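Local coordinates for protein metallo-beta-lactamase (Serratia marcescens, PDB 3VQZ) that probably hydrolyses the amide bond of beta-lactam antibiotics with a pair of zinc ions, as a subclass B3 metallo-beta-lactamase, at residues Tyr67-His72 and Ile155-Gln160; Val170-Ser175 and Ile210-His215. All blocks are in the same frame, centred on the assembly; numbering follows the deposited sequence.

Interaction 1 joins the two sheets of the fold, through strands 65-69 and 155-163; interaction 2 joins neighbouring parallel strands within the second of them. Their centres lie 9 Å apart, and Trp159 O, 2.7 Å from Val170 N, ties strand 155-163 to strand 166-173 by a probable hydrogen bond. Nearer the metals, His72 ND1 meets Asp174 OD1 at 2.6 Å in a probable hydrogen bond, by which a residue of interaction 2 probably helps orient a zinc ligand of interaction 1. Each contact supplies one histidine to a different zinc ion, and the sulfur of sulfanylacetic acid bridges the two metals.

Interaction 1: Tyr67-His72 and Ile155-Gln160; sequences YILSTH and ITWTWQ. With NA (sodium ion), chain D; ZN (zinc ion), chain B; MCR (sulfanylacetic acid), chain F.
Leu69 and Trp157 meet through a leucine laid over the face of an indole. Leu69 CG stands beside its own backbone N and opposite the carbonyl carbon (chi1 -46°), which places CD1 above the six-membered ring, 3.8 Å from its centroid and 21° off the normal: a CH-pi contact. Leu69 CB covers the same face nearer the rim, 3.6 Å from Trp157 CE2. The opposite face is taken by Ile155 CG2, from two residues earlier on the strand, so the indole is held between aliphatic groups.

The edge of the ring carries both a polar and an apolar contact. Trp157 NE1 points at Ser70 O, 3.3 Å away, in a weak and bent hydrogen bond. Thr71 OG1 lies between its backbone N and carbonyl carbon (chi1 55°), hydrogen-bonded to Asp41 OD2, and CG2 is left facing Trp157 CD1. A straighter bond runs from Ile155 N to Thr71 O at 2.9 Å, with the donor tilted out of the carbonyl plane. Both carbonyl oxygens also face a sodium ion, Ser70 O at 2.5 Å and Thr71 O at 2.7 Å; Gly153 O and a water are its other ligands. That same water donates to Ser70 OG. Two backbone oxygens thus serve a cation and an N-H group each, just before His72. The His72 ring leads away from strand 155-163, and its NE2 binds a zinc ion at 2.1 Å, along with His74, His150 and the ligand sulfur.

Leu69 pairs by backbone hydrogen bonds with Leu39 of strand 37-40 and with Asp41 just beyond it, and Val40 of that strand touches Trp157. From the other sheet, Val142 of strand 140-146 packs on both Leu69 and Trp157, and Ala144 on Ile155 and Trp157. The contact therefore lies in the buried interface between the two sheets.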
loop_
_atom_site.group_PDB
_atom_site.type_symbol
_atom_site.label_atom_id
_atom_site.label_comp_id
_atom_site.label_asym_id
_atom_site.label_seq_id
_atom_site.Cartn_x
_atom_site.Cartn_y
_atom_site.Cartn_z
ATOM N N TYR A 67 7.463 -9.032 -8.936
ATOM C CA TYR A 67 6.075 -8.761 -8.599
ATOM C C TYR A 67 5.899 -7.314 -8.177
ATOM O O TYR A 67 6.748 -6.774 -7.464
ATOM C CB TYR A 67 5.624 -9.650 -7.445
ATOM C CG TYR A 67 5.202 -11.067 -7.794
ATOM C CD1 TYR A 67 4.242 -11.317 -8.779
ATOM C CD2 TYR A 67 5.730 -12.159 -7.107
ATOM C CE1 TYR A 67 3.838 -12.610 -9.077
ATOM C CE2 TYR A 67 5.320 -13.457 -7.399
ATOM C CZ TYR A 67 4.381 -13.670 -8.380
ATOM O OH TYR A 67 3.978 -14.949 -8.671
ATOM N N ILE A 68 4.800 -6.698 -8.622
ATOM C CA ILE A 68 4.323 -5.426 -8.080
ATOM C C ILE A 68 2.950 -5.638 -7.443
ATOM O O ILE A 68 1.988 -6.019 -8.125
ATOM C CB ILE A 68 4.192 -4.312 -9.154
ATOM C CG1 ILE A 68 5.533 -4.037 -9.843
ATOM C CG2 ILE A 68 3.643 -3.037 -8.525
ATOM C CD1 ILE A 68 5.435 -3.144 -11.075
ATOM N N LEU A 69 2.847 -5.380 -6.144
ATOM C CA LEU A 69 1.567 -5.538 -5.462
ATOM C C LEU A 69 0.872 -4.202 -5.319
ATOM O O LEU A 69 1.518 -3.190 -5.033
ATOM C CB LEU A 69 1.760 -6.187 -4.102
ATOM C CG LEU A 69 2.672 -7.415 -4.050
ATOM C CD1 LEU A 69 2.730 -7.925 -2.619
ATOM C CD2 LEU A 69 2.264 -8.529 -5.018
ATOM N N SER A 70 -0.439 -4.197 -5.537
ATOM C CA SER A 70 -1.236 -2.978 -5.460
ATOM C C SER A 70 -2.196 -3.047 -4.293
ATOM O O SER A 70 -2.955 -4.010 -4.181
ATOM C CB SER A 70 -2.024 -2.779 -6.756
ATOM O OG SER A 70 -2.958 -1.714 -6.635
ATOM N N THR A 71 -2.150 -2.033 -3.427
ATOM C CA THR A 71 -3.085 -1.901 -2.309
ATOM C C THR A 71 -4.461 -1.564 -2.876
ATOM O O THR A 71 -5.383 -2.400 -2.839
ATOM C CB THR A 71 -2.637 -0.828 -1.289
ATOM O OG1 THR A 71 -2.411 0.442 -1.939
ATOM C CG2 THR A 71 -1.359 -1.282 -0.567
ATOM N N HIS A 72 -4.585 -0.366 -3.446
ATOM C CA HIS A 72 -5.811 0.035 -4.130
ATOM C C HIS A 72 -5.528 0.903 -5.323
ATOM O O HIS A 72 -4.484 1.567 -5.410
ATOM C CB HIS A 72 -6.819 0.669 -3.164
ATOM C CG HIS A 72 -6.483 2.087 -2.738
ATOM N ND1 HIS A 72 -5.709 2.362 -1.677
ATOM C CD2 HIS A 72 -6.889 3.324 -3.254
ATOM C CE1 HIS A 72 -5.612 3.703 -1.521
ATOM N NE2 HIS A 72 -6.325 4.287 -2.486
ATOM N N ILE A 155 -6.434 -4.342 -1.031
ATOM C CA ILE A 155 -5.711 -5.430 -0.374
ATOM C C ILE A 155 -4.679 -4.851 0.578
ATOM O O ILE A 155 -3.933 -3.942 0.232
ATOM C CB ILE A 155 -5.005 -6.392 -1.373
ATOM C CG1 ILE A 155 -6.008 -7.133 -2.288
ATOM C CG2 ILE A 155 -4.122 -7.398 -0.627
ATOM C CD1 ILE A 155 -6.949 -8.091 -1.563
ATOM N N THR A 156 -4.680 -5.376 1.794
ATOM C CA THR A 156 -3.642 -5.126 2.781
ATOM C C THR A 156 -2.719 -6.352 2.733
ATOM O O THR A 156 -3.211 -7.486 2.674
ATOM C CB THR A 156 -4.299 -4.912 4.155
ATOM O OG1 THR A 156 -4.992 -3.657 4.137
ATOM C CG2 THR A 156 -3.287 -4.922 5.294
ATOM N N TRP A 157 -1.405 -6.104 2.701
ATOM C CA TRP A 157 -0.392 -7.125 2.462
ATOM C C TRP A 157 0.455 -7.349 3.696
ATOM O O TRP A 157 0.888 -6.385 4.341
ATOM C CB TRP A 157 0.511 -6.711 1.299
ATOM C CG TRP A 157 -0.214 -6.436 -0.012
ATOM C CD1 TRP A 157 -0.648 -5.202 -0.507
ATOM C CD2 TRP A 157 -0.572 -7.404 -1.049
ATOM N NE1 TRP A 157 -1.244 -5.340 -1.736
ATOM C CE2 TRP A 157 -1.220 -6.637 -2.127
ATOM C CE3 TRP A 157 -0.439 -8.790 -1.187
ATOM C CZ2 TRP A 157 -1.705 -7.251 -3.274
ATOM C CZ3 TRP A 157 -0.932 -9.390 -2.347
ATOM C CH2 TRP A 157 -1.553 -8.640 -3.366
ATOM N N THR A 158 0.704 -8.612 4.045
ATOM C CA THR A 158 1.523 -8.895 5.231
ATOM C C THR A 158 2.655 -9.880 4.952
ATOM O O THR A 158 2.549 -10.745 4.063
ATOM C CB THR A 158 0.675 -9.409 6.428
ATOM O OG1 THR A 158 0.201 -10.733 6.151
ATOM C CG2 THR A 158 -0.511 -8.492 6.694
ATOM N N TRP A 159 3.737 -9.738 5.715
ATOM C CA TRP A 159 4.866 -10.661 5.657
ATOM C C TRP A 159 5.679 -10.565 6.917
ATOM O O TRP A 159 5.342 -9.787 7.826
ATOM C CB TRP A 159 5.754 -10.360 4.449
ATOM C CG TRP A 159 6.285 -8.952 4.421
ATOM C CD1 TRP A 159 7.464 -8.474 5.000
ATOM C CD2 TRP A 159 5.670 -7.774 3.764
ATOM N NE1 TRP A 159 7.610 -7.138 4.766
ATOM C CE2 TRP A 159 6.572 -6.653 4.019
ATOM C CE3 TRP A 159 4.503 -7.554 3.020
ATOM C CZ2 TRP A 159 6.308 -5.367 3.539
ATOM C CZ3 TRP A 159 4.240 -6.258 2.545
ATOM C CH2 TRP A 159 5.121 -5.193 2.793
ATOM N N GLN A 160 6.752 -11.354 6.998
ATOM C CA GLN A 160 7.728 -11.145 8.059
ATOM C C GLN A 160 9.129 -10.850 7.537
ATOM O O GLN A 160 9.587 -11.446 6.556
ATOM C CB GLN A 160 7.732 -12.285 9.090
ATOM C CG GLN A 160 8.263 -13.604 8.590
ATOM C CD GLN A 160 8.818 -14.487 9.709
ATOM O OE1 GLN A 160 8.161 -14.708 10.722
ATOM N NE2 GLN A 160 10.016 -15.014 9.511
HETATM NA NA NA D . -5.436 -4.444 -4.584
HETATM ZN ZN ZN B . -7.289 6.145 -2.345
HETATM O OXT MCR F . -6.683 7.622 1.915
HETATM C C MCR F . -6.353 7.507 0.704
HETATM O O MCR F . -5.708 6.520 0.275
HETATM C CA MCR F . -6.747 8.622 -0.251
HETATM S S2 MCR F . -6.449 8.122 -1.977
HETATM O O HOH W 1 -5.640 -2.419 -6.403
#

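Interaction 2: Val170-Ser175 and Ile210-His215; sequences VVFADS and IAIAAH. With ZN (zinc ion), chain C; MCR (sulfanylacetic acid), chain F.
With chi1 at -162°, Phe172 swings CG away from its backbone N, and the ring comes over Ile212 O, its CE1 reaching Ile212 CG2 at 4.1 Å and its CE2 nearing Ala214 CA. Ser175 takes the other course: OG sits beside the backbone N (chi1 -53°), from where it donates to carboxylate O of sulfanylacetic acid at 2.6 Å. The His215 ring turns its edge to that carboxylate oxygen, CD2 being 3.1 Å from O of the ligand, and NE2 binds a zinc ion at 2.0 Å. A water accepts from His215 N and donates to Ser175 OG, linking the C-terminal ends of the two segments.

Behind them the strands run parallel. Backbone bonds pass from Val171 N to Ile210 O, Ile212 N to Val171 O (2.8 Å), Ala173 N to Ile212 O and Ala214 N to Ala173 O. Val170 CG1 meets Ile212 CD1 at 3.7 Å on the face carrying Phe172; Val171, Ala173 and Ala211 point to the other, against helix 241-260.

Strand 166-173, helix 190-204 and strand 210-213 form a beta-alpha-beta crossover. His215, just past strand 210-213, joins Asp76 and His77 of helix 75-78 at the second zinc site of the metallo-beta-lactamase fold.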
loop_
_atom_site.group_PDB
_atom_site.type_symbol
_atom_site.label_atom_id
_atom_site.label_comp_id
_atom_site.label_asym_id
_atom_site.label_seq_id
_atom_site.Cartn_x
_atom_site.Cartn_y
_atom_site.Cartn_z
ATOM N N VAL A 170 5.184 -7.669 9.456
ATOM C CA VAL A 170 5.049 -6.384 8.771
ATOM C C VAL A 170 3.703 -6.326 8.063
ATOM O O VAL A 170 3.257 -7.319 7.480
ATOM C CB VAL A 170 6.153 -6.179 7.721
ATOM C CG1 VAL A 170 6.012 -4.810 7.071
ATOM C CG2 VAL A 170 7.540 -6.358 8.344
ATOM N N VAL A 171 3.057 -5.161 8.110
ATOM C CA VAL A 171 1.770 -4.974 7.451
ATOM C C VAL A 171 1.859 -3.741 6.574
ATOM O O VAL A 171 2.083 -2.640 7.077
ATOM C CB VAL A 171 0.617 -4.805 8.491
ATOM C CG1 VAL A 171 -0.709 -4.539 7.800
ATOM C CG2 VAL A 171 0.487 -6.041 9.384
ATOM N N PHE A 172 1.714 -3.918 5.264
ATOM C CA PHE A 172 1.525 -2.778 4.387
ATOM C C PHE A 172 0.022 -2.501 4.353
ATOM O O PHE A 172 -0.735 -3.182 3.659
ATOM C CB PHE A 172 2.073 -3.031 2.977
ATOM C CG PHE A 172 2.286 -1.767 2.174
ATOM C CD1 PHE A 172 3.574 -1.378 1.791
ATOM C CD2 PHE A 172 1.211 -0.942 1.836
ATOM C CE1 PHE A 172 3.779 -0.205 1.058
ATOM C CE2 PHE A 172 1.409 0.232 1.095
ATOM C CZ PHE A 172 2.695 0.603 0.712
ATOM N N ALA A 173 -0.403 -1.495 5.109
ATOM C CA ALA A 173 -1.823 -1.269 5.338
ATOM C C ALA A 173 -2.441 -0.397 4.247
ATOM O O ALA A 173 -2.057 0.764 4.057
ATOM C CB ALA A 173 -2.048 -0.659 6.715
ATOM N N ASP A 174 -3.402 -0.969 3.530
ATOM C CA ASP A 174 -4.219 -0.197 2.605
ATOM C C ASP A 174 -5.041 0.856 3.380
ATOM O O ASP A 174 -5.254 0.731 4.609
ATOM C CB ASP A 174 -5.126 -1.146 1.825
ATOM C CG ASP A 174 -5.806 -0.482 0.643
ATOM O OD1 ASP A 174 -5.298 0.538 0.114
ATOM O OD2 ASP A 174 -6.864 -0.999 0.235
ATOM N N SER A 175 -5.481 1.889 2.669
ATOM C CA SER A 175 -6.310 2.957 3.253
ATOM C C SER A 175 -7.689 2.481 3.679
ATOM O O SER A 175 -8.363 1.739 2.952
ATOM C CB SER A 175 -6.483 4.097 2.262
ATOM O OG SER A 175 -5.222 4.520 1.806
ATOM N N ILE A 210 5.071 -4.025 12.661
ATOM C CA ILE A 210 5.446 -2.853 11.887
ATOM C C ILE A 210 4.369 -2.562 10.856
ATOM O O ILE A 210 4.109 -3.386 9.959
ATOM C CB ILE A 210 6.786 -3.066 11.156
ATOM C CG1 ILE A 210 7.920 -3.274 12.174
ATOM C CG2 ILE A 210 7.088 -1.895 10.208
ATOM C CD1 ILE A 210 9.059 -4.128 11.651
ATOM N N ALA A 211 3.743 -1.391 10.980
ATOM C CA ALA A 211 2.752 -0.965 10.001
ATOM C C ALA A 211 3.325 0.106 9.080
ATOM O O ALA A 211 3.945 1.084 9.526
ATOM C CB ALA A 211 1.475 -0.480 10.679
ATOM N N ILE A 212 3.138 -0.107 7.784
ATOM C CA ILE A 212 3.475 0.892 6.781
ATOM C C ILE A 212 2.147 1.239 6.133
ATOM O O ILE A 212 1.512 0.378 5.511
ATOM C CB ILE A 212 4.467 0.327 5.752
ATOM C CG1 ILE A 212 5.684 -0.250 6.498
ATOM C CG2 ILE A 212 4.853 1.390 4.731
ATOM C CD1 ILE A 212 6.401 -1.380 5.788
ATOM N N ALA A 213 1.694 2.473 6.333
ATOM C CA ALA A 213 0.415 2.894 5.773
ATOM C C ALA A 213 0.644 3.463 4.378
ATOM O O ALA A 213 1.653 4.163 4.127
ATOM C CB ALA A 213 -0.272 3.899 6.685
ATOM N N ALA A 214 -0.262 3.116 3.462
ATOM C CA ALA A 214 -0.179 3.568 2.073
ATOM C C ALA A 214 0.068 5.080 2.020
ATOM O O ALA A 214 0.918 5.540 1.249
ATOM C CB ALA A 214 -1.432 3.169 1.298
ATOM N N HIS A 215 -0.641 5.840 2.867
ATOM C CA HIS A 215 -0.240 7.224 3.185
ATOM C C HIS A 215 0.644 7.216 4.413
ATOM O O HIS A 215 0.143 7.111 5.517
ATOM C CB HIS A 215 -1.449 8.167 3.338
ATOM C CG HIS A 215 -2.108 8.522 2.016
ATOM N ND1 HIS A 215 -1.821 9.665 1.336
ATOM C CD2 HIS A 215 -3.038 7.823 1.236
ATOM C CE1 HIS A 215 -2.531 9.693 0.179
ATOM N NE2 HIS A 215 -3.277 8.564 0.118
HETATM ZN ZN ZN C . -4.155 7.677 -1.462
HETATM O OXT MCR F . -6.683 7.622 1.915
HETATM C C MCR F . -6.353 7.507 0.704
HETATM O O MCR F . -5.708 6.520 0.275
HETATM C CA MCR F . -6.747 8.622 -0.251
HETATM S S2 MCR F . -6.449 8.122 -1.977
HETATM O O HOH W 2 -3.353 5.065 4.083
#